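Local coordinates for protein bacterial leucyl aminopeptidase (Legionella pneumophila, PDB 6ESL) that probably removes N-terminal amino acids, with leucine as a preferred residue, from peptides as a secreted zinc-dependent aminopeptidase of the M28 family, at residues 131-136 and 371-376; 155-160 and 187-192; 214-219 and 362-367. All coordinates share one frame; numbering follows the deposited sequence.

Contact 1 of 3, residues 131-136 and 371-376; sequences DNIWQT and LNLEHM
Apolar packing alone carries the contact between residues 131-136 and 371-376, where the start of the C-terminal helix meets the side of helix 130-142. Leu373, with CG anti to its backbone N (chi1 177°), presents its forked tip to two consecutive residues: CD1 lies 4.2 Å from Ile133 CB and CD2 4.2 Å from Trp134 CB. One turn on, Met376 occupies the same flank from another direction. Its chain bends at the thioether (chi3 -73°), and the terminal methyl reaches the indole of Trp134 at the edge of the ring, with CE 3.9 Å from Trp134 CE3. Nearer the backbone, the Met376 and Ile133 side chains slide past each other in opposite senses, so that Ile133 CG2 stands 4.1 Å from Met376 CB.

No hydrogen bond crosses between the segments; the polar bonds described here lie within 371-376 or go to neighbouring residues. Asn372 is the N-cap of helix 373-391: its OD1 accepts from His375 N at 2.9 Å, in the carbonyl plane on a lone pair, which secures the first turn from which Leu373 and Met376 project. Arg289 forms a salt bridge with the exposed Glu374.

Helix 220-239 lies against both partners, touching Ile133 through Glu232 and Met376 through Ser225, while its Ser229 OG is hydrogen-bonded to Met376 O. The contact is thus one side of a three-helix packing between helices 130-142, 220-239 and 373-391.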
loop_
_atom_site.group_PDB
_atom_site.type_symbol
_atom_site.label_atom_id
_atom_site.label_comp_id
_atom_site.label_asym_id
_atom_site.label_seq_id
_atom_site.Cartn_x
_atom_site.Cartn_y
_atom_site.Cartn_z
ATOM N N ASP B 131 -25.490 -20.852 -4.959
ATOM C CA ASP B 131 -25.973 -21.577 -6.089
ATOM C C ASP B 131 -26.157 -20.730 -7.385
ATOM O O ASP B 131 -25.937 -21.251 -8.464
ATOM C CB ASP B 131 -27.281 -22.416 -5.790
ATOM C CG ASP B 131 -27.622 -23.257 -6.984
ATOM O OD1 ASP B 131 -26.809 -24.183 -7.309
ATOM O OD2 ASP B 131 -28.609 -22.887 -7.715
ATOM N N ASN B 132 -26.523 -19.465 -7.247
ATOM C CA ASN B 132 -26.754 -18.576 -8.396
ATOM C C ASN B 132 -25.414 -18.368 -9.109
ATOM O O ASN B 132 -25.334 -18.398 -10.376
ATOM C CB ASN B 132 -27.265 -17.202 -7.900
ATOM C CG ASN B 132 -28.708 -17.216 -7.490
ATOM O OD1 ASN B 132 -29.393 -18.199 -7.771
ATOM N ND2 ASN B 132 -29.206 -16.129 -6.896
ATOM N N ILE B 133 -24.351 -18.242 -8.299
ATOM C CA ILE B 133 -23.026 -18.047 -8.839
ATOM C C ILE B 133 -22.664 -19.263 -9.705
ATOM O O ILE B 133 -22.216 -19.149 -10.860
ATOM C CB ILE B 133 -21.930 -17.784 -7.712
ATOM C CG1 ILE B 133 -22.199 -16.455 -7.038
ATOM C CG2 ILE B 133 -20.547 -17.730 -8.391
ATOM C CD1 ILE B 133 -21.513 -16.278 -5.705
ATOM N N TRP B 134 -22.853 -20.440 -9.146
ATOM C CA TRP B 134 -22.518 -21.695 -9.799
ATOM C C TRP B 134 -23.353 -21.866 -11.106
ATOM O O TRP B 134 -22.837 -22.331 -12.133
ATOM C CB TRP B 134 -22.794 -22.892 -8.809
ATOM C CG TRP B 134 -22.267 -24.190 -9.295
ATOM C CD1 TRP B 134 -23.002 -25.207 -9.846
ATOM C CD2 TRP B 134 -20.888 -24.632 -9.301
ATOM N NE1 TRP B 134 -22.156 -26.248 -10.193
ATOM C CE2 TRP B 134 -20.868 -25.935 -9.850
ATOM C CE3 TRP B 134 -19.651 -24.047 -8.871
ATOM C CZ2 TRP B 134 -19.677 -26.672 -10.032
ATOM C CZ3 TRP B 134 -18.472 -24.779 -9.022
ATOM C CH2 TRP B 134 -18.492 -26.091 -9.606
ATOM N N GLN B 135 -24.631 -21.470 -11.059
ATOM C CA GLN B 135 -25.519 -21.535 -12.235
ATOM C C GLN B 135 -25.072 -20.604 -13.378
ATOM O O GLN B 135 -25.032 -21.011 -14.539
ATOM C CB GLN B 135 -26.962 -21.219 -11.834
ATOM C CG GLN B 135 -27.590 -22.252 -10.914
ATOM C CD GLN B 135 -27.639 -23.634 -11.535
ATOM O OE1 GLN B 135 -27.920 -23.783 -12.725
ATOM N NE2 GLN B 135 -27.365 -24.655 -10.732
ATOM N N THR B 136 -24.737 -19.360 -13.036
ATOM C CA THR B 136 -24.170 -18.391 -13.993
ATOM C C THR B 136 -22.907 -18.917 -14.637
ATOM O O THR B 136 -22.695 -18.842 -15.859
ATOM C CB THR B 136 -23.934 -17.056 -13.298
ATOM O OG1 THR B 136 -25.185 -16.545 -12.846
ATOM C CG2 THR B 136 -23.301 -16.040 -14.244
ATOM N N LEU B 371 -12.543 -25.319 -9.374
ATOM C CA LEU B 371 -12.858 -24.156 -8.553
ATOM C C LEU B 371 -13.543 -24.441 -7.218
ATOM O O LEU B 371 -14.025 -25.499 -7.020
ATOM C CB LEU B 371 -13.651 -23.122 -9.322
ATOM C CG LEU B 371 -13.170 -22.757 -10.723
ATOM C CD1 LEU B 371 -14.063 -21.711 -11.331
ATOM C CD2 LEU B 371 -11.735 -22.323 -10.717
ATOM N N ASN B 372 -13.590 -23.458 -6.341
ATOM C CA ASN B 372 -14.139 -23.563 -5.003
ATOM C C ASN B 372 -15.254 -22.511 -4.862
ATOM O O ASN B 372 -15.050 -21.270 -4.940
ATOM C CB ASN B 372 -13.026 -23.280 -4.044
ATOM C CG ASN B 372 -13.429 -23.416 -2.595
ATOM O OD1 ASN B 372 -14.142 -22.564 -2.035
ATOM N ND2 ASN B 372 -12.878 -24.468 -1.948
ATOM N N LEU B 373 -16.444 -23.005 -4.592
ATOM C CA LEU B 373 -17.617 -22.140 -4.585
ATOM C C LEU B 373 -17.635 -21.233 -3.386
ATOM O O LEU B 373 -18.097 -20.086 -3.506
ATOM C CB LEU B 373 -18.932 -22.958 -4.727
ATOM C CG LEU B 373 -20.236 -22.210 -4.670
ATOM C CD1 LEU B 373 -20.249 -21.163 -5.767
ATOM C CD2 LEU B 373 -21.346 -23.284 -4.906
ATOM N N GLU B 374 -17.066 -21.663 -2.274
ATOM C CA GLU B 374 -16.993 -20.797 -1.117
ATOM C C GLU B 374 -16.093 -19.557 -1.470
ATOM O O GLU B 374 -16.416 -18.477 -1.093
ATOM C CB GLU B 374 -16.394 -21.522 0.065
ATOM C CG GLU B 374 -16.361 -20.684 1.309
ATOM C CD GLU B 374 -15.822 -21.438 2.495
ATOM O OE1 GLU B 374 -16.612 -22.177 3.098
ATOM O OE2 GLU B 374 -14.626 -21.314 2.816
ATOM N N HIS B 375 -14.992 -19.775 -2.165
ATOM C CA HIS B 375 -14.102 -18.677 -2.581
ATOM C C HIS B 375 -14.860 -17.690 -3.482
ATOM O O HIS B 375 -14.897 -16.549 -3.225
ATOM C CB HIS B 375 -12.941 -19.249 -3.359
ATOM C CG HIS B 375 -11.622 -18.592 -3.080
ATOM N ND1 HIS B 375 -10.614 -18.510 -4.007
ATOM C CD2 HIS B 375 -11.134 -18.038 -1.955
ATOM C CE1 HIS B 375 -9.571 -17.918 -3.475
ATOM N NE2 HIS B 375 -9.861 -17.618 -2.230
ATOM N N MET B 376 -15.582 -18.199 -4.464
ATOM C CA MET B 376 -16.341 -17.353 -5.378
ATOM C C MET B 376 -17.380 -16.567 -4.652
ATOM O O MET B 376 -17.638 -15.446 -4.953
ATOM C CB MET B 376 -16.982 -18.169 -6.492
ATOM C CG MET B 376 -15.994 -18.736 -7.474
ATOM S SD MET B 376 -16.620 -19.468 -8.988
ATOM C CE MET B 376 -17.314 -20.999 -8.414
#

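Contact 2 of 3, residues 155-160 and 187-192; sequences ETANWL and KQPSLV
Ala157 and Leu160, one turn apart on helix 151-170, rest on strand 188-195 through two small patches. The methyl of Ala157 meets the CD-CG side of the Pro189 ring, with CB 3.8 Å from CD and also 3.8 Å from Pro189 O. Further along, one branch of Leu191 presses against the root of Leu160, CD2 lying 3.6 Å from Leu160 CB; CG of Leu191 is anti to its backbone N (chi1 173°), which turns the isobutyl group up to the helix. The small methyl of Ala157, whose CA pairs most closely with that of Leu191, is consistent with the near approach of the local axes, 7.8 Å; they run nearly the same way, at 27°.

Beyond this first shell, Gln188 ties its segment to the surrounding loops. Its extended chain passes CG by Ala157 CB at 4.4 Å, and both ends of the buried amide are hydrogen-bonded: NE2 donates to the carbonyls of Arg146 and Gly153, while OE1 accepts from Ala255 N. Trp252 packs on both Leu160 and Leu191, and Phe180 on Pro189.

Helix 151-170 therefore lies along one face of the mixed sheet, where strand 188-195 runs antiparallel between edge strand 176-183 and strand 248-253; on its other flank, Trp159 stacks with His139 of helix 130-142.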
loop_
_atom_site.group_PDB
_atom_site.type_symbol
_atom_site.label_atom_id
_atom_site.label_comp_id
_atom_site.label_asym_id
_atom_site.label_seq_id
_atom_site.Cartn_x
_atom_site.Cartn_y
_atom_site.Cartn_z
ATOM N N GLU B 155 -22.541 -13.391 -28.279
ATOM C CA GLU B 155 -23.679 -14.000 -27.547
ATOM C C GLU B 155 -23.492 -13.832 -26.005
ATOM O O GLU B 155 -24.462 -13.625 -25.263
ATOM C CB GLU B 155 -23.803 -15.502 -27.872
ATOM C CG GLU B 155 -24.240 -15.891 -29.308
ATOM C CD GLU B 155 -23.879 -17.378 -29.663
ATOM O OE1 GLU B 155 -23.708 -18.242 -28.737
ATOM O OE2 GLU B 155 -23.768 -17.722 -30.902
ATOM N N THR B 156 -22.221 -13.929 -25.507
ATOM C CA THR B 156 -21.996 -13.801 -24.091
ATOM C C THR B 156 -22.443 -12.436 -23.638
ATOM O O THR B 156 -23.121 -12.285 -22.637
ATOM C CB THR B 156 -20.462 -13.976 -23.754
ATOM O OG1 THR B 156 -20.030 -15.279 -24.150
ATOM C CG2 THR B 156 -20.142 -13.765 -22.264
ATOM N N ALA B 157 -22.007 -11.401 -24.359
ATOM C CA ALA B 157 -22.354 -10.045 -23.972
ATOM C C ALA B 157 -23.903 -9.796 -23.954
ATOM O O ALA B 157 -24.463 -9.143 -23.030
ATOM C CB ALA B 157 -21.706 -9.067 -24.959
ATOM N N ASN B 158 -24.552 -10.215 -25.064
ATOM C CA ASN B 158 -26.036 -10.185 -25.135
ATOM C C ASN B 158 -26.769 -10.901 -23.924
ATOM O O ASN B 158 -27.678 -10.351 -23.323
ATOM C CB ASN B 158 -26.490 -10.872 -26.416
ATOM C CG ASN B 158 -26.233 -10.051 -27.649
ATOM O OD1 ASN B 158 -26.002 -8.859 -27.591
ATOM N ND2 ASN B 158 -26.369 -10.709 -28.802
ATOM N N TRP B 159 -26.312 -12.097 -23.595
ATOM C CA TRP B 159 -26.861 -12.870 -22.442
ATOM C C TRP B 159 -26.646 -12.176 -21.107
ATOM O O TRP B 159 -27.543 -12.043 -20.350
ATOM C CB TRP B 159 -26.256 -14.242 -22.423
ATOM C CG TRP B 159 -26.832 -15.081 -21.366
ATOM C CD1 TRP B 159 -28.079 -15.720 -21.389
ATOM C CD2 TRP B 159 -26.248 -15.407 -20.123
ATOM N NE1 TRP B 159 -28.237 -16.432 -20.230
ATOM C CE2 TRP B 159 -27.151 -16.236 -19.430
ATOM C CE3 TRP B 159 -25.026 -15.094 -19.520
ATOM C CZ2 TRP B 159 -26.881 -16.732 -18.147
ATOM C CZ3 TRP B 159 -24.763 -15.607 -18.221
ATOM C CH2 TRP B 159 -25.661 -16.378 -17.562
ATOM N N LEU B 160 -25.456 -11.644 -20.831
ATOM C CA LEU B 160 -25.253 -10.888 -19.616
ATOM C C LEU B 160 -26.150 -9.675 -19.493
ATOM O O LEU B 160 -26.716 -9.356 -18.408
ATOM C CB LEU B 160 -23.736 -10.440 -19.466
ATOM C CG LEU B 160 -22.751 -11.574 -19.358
ATOM C CD1 LEU B 160 -21.257 -11.153 -19.550
ATOM C CD2 LEU B 160 -22.937 -12.267 -18.023
ATOM N N LYS B 187 -15.801 -7.585 -32.414
ATOM C CA LYS B 187 -17.270 -7.593 -32.415
ATOM C C LYS B 187 -17.945 -7.693 -31.053
ATOM O O LYS B 187 -19.069 -7.231 -30.904
ATOM C CB LYS B 187 -17.805 -8.659 -33.361
ATOM C CG LYS B 187 -17.282 -10.032 -33.090
ATOM C CD LYS B 187 -17.938 -11.055 -34.016
ATOM C CE LYS B 187 -17.288 -11.068 -35.406
ATOM N NZ LYS B 187 -17.650 -12.408 -35.977
ATOM N N GLN B 188 -17.276 -8.268 -30.038
ATOM C CA GLN B 188 -17.830 -8.242 -28.634
ATOM C C GLN B 188 -17.798 -6.857 -27.998
ATOM O O GLN B 188 -16.708 -6.275 -27.847
ATOM C CB GLN B 188 -17.061 -9.222 -27.743
ATOM C CG GLN B 188 -17.478 -9.432 -26.296
ATOM C CD GLN B 188 -16.492 -10.340 -25.623
ATOM O OE1 GLN B 188 -15.333 -9.892 -25.349
ATOM N NE2 GLN B 188 -16.874 -11.627 -25.360
ATOM N N PRO B 189 -18.951 -6.295 -27.638
ATOM C CA PRO B 189 -19.002 -5.058 -26.876
ATOM C C PRO B 189 -18.779 -5.304 -25.420
ATOM O O PRO B 189 -18.985 -6.466 -24.921
ATOM C CB PRO B 189 -20.421 -4.582 -27.045
ATOM C CG PRO B 189 -21.212 -5.818 -27.291
ATOM C CD PRO B 189 -20.319 -6.920 -27.763
ATOM N N SER B 190 -18.317 -4.229 -24.727
ATOM C CA SER B 190 -18.396 -4.203 -23.319
ATOM C C SER B 190 -19.876 -3.896 -22.850
ATOM O O SER B 190 -20.579 -3.086 -23.446
ATOM C CB SER B 190 -17.391 -3.255 -22.669
ATOM O OG SER B 190 -16.011 -3.620 -22.878
ATOM N N LEU B 191 -20.269 -4.513 -21.734
ATOM C CA LEU B 191 -21.580 -4.288 -21.086
ATOM C C LEU B 191 -21.415 -3.387 -19.888
ATOM O O LEU B 191 -20.716 -3.727 -18.924
ATOM C CB LEU B 191 -22.171 -5.580 -20.621
ATOM C CG LEU B 191 -23.479 -5.463 -19.767
ATOM C CD1 LEU B 191 -24.563 -4.707 -20.570
ATOM C CD2 LEU B 191 -23.876 -6.877 -19.371
ATOM N N VAL B 192 -22.010 -2.219 -19.969
ATOM C CA VAL B 192 -22.011 -1.299 -18.871
ATOM C C VAL B 192 -23.466 -1.276 -18.324
ATOM O O VAL B 192 -24.479 -1.148 -19.109
ATOM C CB VAL B 192 -21.636 0.120 -19.261
ATOM C CG1 VAL B 192 -21.745 1.083 -18.074
ATOM C CG2 VAL B 192 -20.193 0.165 -19.804
#

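Contact 3 of 3, residues 214-219 and 362-367; sequences DGRMPG and HTSSDK
Two loops beside the dinuclear zinc site of this M28 peptidase meet here: residues 214-219, which lead into helix 220-239, and residues 362-367, whose first residue, His362, has its side chain about 3 Å from a bound zinc ion. The hydroxyl of Ser364 donates to Arg216 O at 2.7 Å, in the plane of that carbonyl. A water also bridges the loops, accepting from Gly219 N at 3.0 Å and donating to Thr363 O at 2.9 Å. Pro218 packs its ring against the backbone of the type I turn 363-366, with CB 3.5 Å from Asp366 O and CG 3.6 Å from Ser364 O. Met217, bent at chi2 (-75°), brings SD to 3.6 Å from Thr363 O.

Asp366, with CG anti to its backbone N, directs its carboxylate to the start of helix 220-239, where OD1 accepts from Gly221 N and OD2 from Asp222 N. His362 ND1 is hydrogen-bonded to Asp65 of the second subunit.

Asp222 is a ligand of both zinc ions, so Asp366 probably acts as a second-shell residue that helps position it. The backbone N-H groups at the helix end would probably stabilise the charge on Asp366 and lower its pKa.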
loop_
_atom_site.group_PDB
_atom_site.type_symbol
_atom_site.label_atom_id
_atom_site.label_comp_id
_atom_site.label_asym_id
_atom_site.label_seq_id
_atom_site.Cartn_x
_atom_site.Cartn_y
_atom_site.Cartn_z
ATOM N N ASP B 214 -9.283 -17.766 -27.923
ATOM C CA ASP B 214 -9.825 -18.646 -28.924
ATOM C C ASP B 214 -9.593 -20.122 -28.663
ATOM O O ASP B 214 -8.921 -20.515 -27.716
ATOM C CB ASP B 214 -9.301 -18.317 -30.323
ATOM C CG ASP B 214 -9.587 -16.901 -30.745
ATOM O OD1 ASP B 214 -10.776 -16.526 -30.769
ATOM O OD2 ASP B 214 -8.583 -16.170 -31.002
ATOM N N GLY B 215 -10.215 -20.974 -29.515
ATOM C CA GLY B 215 -10.216 -22.418 -29.225
ATOM C C GLY B 215 -11.269 -22.765 -28.193
ATOM O O GLY B 215 -12.149 -21.993 -27.852
ATOM N N ARG B 216 -11.150 -23.980 -27.672
ATOM C CA ARG B 216 -12.070 -24.416 -26.647
ATOM C C ARG B 216 -11.597 -23.891 -25.310
ATOM O O ARG B 216 -10.667 -24.430 -24.708
ATOM C CB ARG B 216 -12.066 -25.938 -26.525
ATOM C CG ARG B 216 -13.018 -26.477 -25.469
ATOM C CD ARG B 216 -14.456 -26.097 -25.777
ATOM N NE ARG B 216 -15.382 -26.591 -24.761
ATOM C CZ ARG B 216 -15.737 -25.907 -23.679
ATOM N NH1 ARG B 216 -15.244 -24.695 -23.466
ATOM N NH2 ARG B 216 -16.585 -26.435 -22.806
ATOM N N MET B 217 -12.246 -22.834 -24.847
ATOM C CA MET B 217 -11.873 -22.189 -23.556
ATOM C C MET B 217 -13.081 -21.995 -22.688
ATOM O O MET B 217 -13.801 -21.027 -22.782
ATOM C CB MET B 217 -11.235 -20.843 -23.915
ATOM C CG MET B 217 -9.989 -20.968 -24.717
ATOM S SD MET B 217 -8.597 -21.514 -23.730
ATOM C CE MET B 217 -7.384 -21.934 -24.993
ATOM N N PRO B 218 -13.354 -22.976 -21.832
ATOM C CA PRO B 218 -14.422 -22.773 -20.832
ATOM C C PRO B 218 -14.224 -21.547 -19.921
ATOM O O PRO B 218 -15.184 -20.983 -19.418
ATOM C CB PRO B 218 -14.385 -24.053 -19.974
ATOM C CG PRO B 218 -13.435 -24.941 -20.638
ATOM C CD PRO B 218 -12.579 -24.195 -21.623
ATOM N N GLY B 219 -12.994 -21.160 -19.710
ATOM C CA GLY B 219 -12.717 -19.960 -18.933
ATOM C C GLY B 219 -13.382 -19.869 -17.608
ATOM O O GLY B 219 -13.935 -18.850 -17.260
ATOM N N HIS B 362 -6.014 -20.086 -19.307
ATOM C CA HIS B 362 -5.757 -19.987 -20.750
ATOM C C HIS B 362 -5.625 -21.328 -21.453
ATOM O O HIS B 362 -4.908 -21.451 -22.384
ATOM C CB HIS B 362 -4.558 -19.072 -21.117
ATOM C CG HIS B 362 -4.652 -17.699 -20.575
ATOM N ND1 HIS B 362 -3.555 -16.911 -20.370
ATOM C CD2 HIS B 362 -5.711 -16.964 -20.210
ATOM C CE1 HIS B 362 -3.933 -15.752 -19.900
ATOM N NE2 HIS B 362 -5.240 -15.757 -19.792
ATOM N N THR B 363 -6.314 -22.335 -20.953
ATOM C CA THR B 363 -6.326 -23.674 -21.528
ATOM C C THR B 363 -7.719 -24.242 -21.462
ATOM O O THR B 363 -8.564 -23.692 -20.832
ATOM C CB THR B 363 -5.425 -24.700 -20.801
ATOM O OG1 THR B 363 -6.023 -25.121 -19.580
ATOM C CG2 THR B 363 -4.039 -24.178 -20.538
ATOM N N SER B 364 -7.947 -25.318 -22.193
ATOM C CA SER B 364 -9.226 -26.032 -22.128
ATOM C C SER B 364 -9.459 -26.684 -20.821
ATOM O O SER B 364 -10.550 -27.074 -20.585
ATOM C CB SER B 364 -9.264 -27.178 -23.203
ATOM O OG SER B 364 -9.016 -26.527 -24.427
ATOM N N SER B 365 -8.470 -26.783 -19.965
ATOM C CA SER B 365 -8.697 -27.394 -18.651
ATOM C C SER B 365 -9.141 -26.384 -17.605
ATOM O O SER B 365 -9.194 -26.733 -16.450
ATOM C CB SER B 365 -7.409 -28.026 -18.187
ATOM O OG SER B 365 -7.103 -29.118 -18.967
ATOM N N ASP B 366 -9.378 -25.131 -17.983
ATOM C CA ASP B 366 -9.791 -24.127 -17.036
ATOM C C ASP B 366 -11.269 -24.351 -16.846
ATOM O O ASP B 366 -12.087 -23.641 -17.313
ATOM C CB ASP B 366 -9.454 -22.692 -17.479
ATOM C CG ASP B 366 -9.893 -21.625 -16.475
ATOM O OD1 ASP B 366 -10.327 -21.927 -15.372
ATOM O OD2 ASP B 366 -9.842 -20.473 -16.806
ATOM N N LYS B 367 -11.538 -25.375 -16.055
ATOM C CA LYS B 367 -12.872 -25.849 -15.776
ATOM C C LYS B 367 -13.403 -25.605 -14.378
ATOM O O LYS B 367 -12.688 -25.605 -13.429
ATOM C CB LYS B 367 -12.951 -27.343 -16.061
ATOM C CG LYS B 367 -12.806 -27.715 -17.512
ATOM C CD LYS B 367 -12.832 -29.201 -17.720
ATOM C CE LYS B 367 -12.158 -29.567 -19.012
ATOM N NZ LYS B 367 -12.036 -31.022 -19.248
HETATM O O HOH W 1 -10.190 -21.331 -20.760
#

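Following the chain, residues 131-136 open the widest loop, which contact 1 closes only at 371-376, on the C-terminal helix. Contacts 2 and 3 are nested inside it and follow one another in series. Contact 2 closes early, joining helix 151-170 to the strand that comes two elements later; contact 3 then opens ahead of helix 220-239 and closes at 362-367, shortly before contact 1 does. Contacts 1 and 2 touch through Thr136 and Trp159, on successive helices, although their centres are about 21 Å apart. Contacts 1 and 3 adjoin in sequence. Together they tie the helical layers, the central sheet and the zinc-site loops into one catalytic domain.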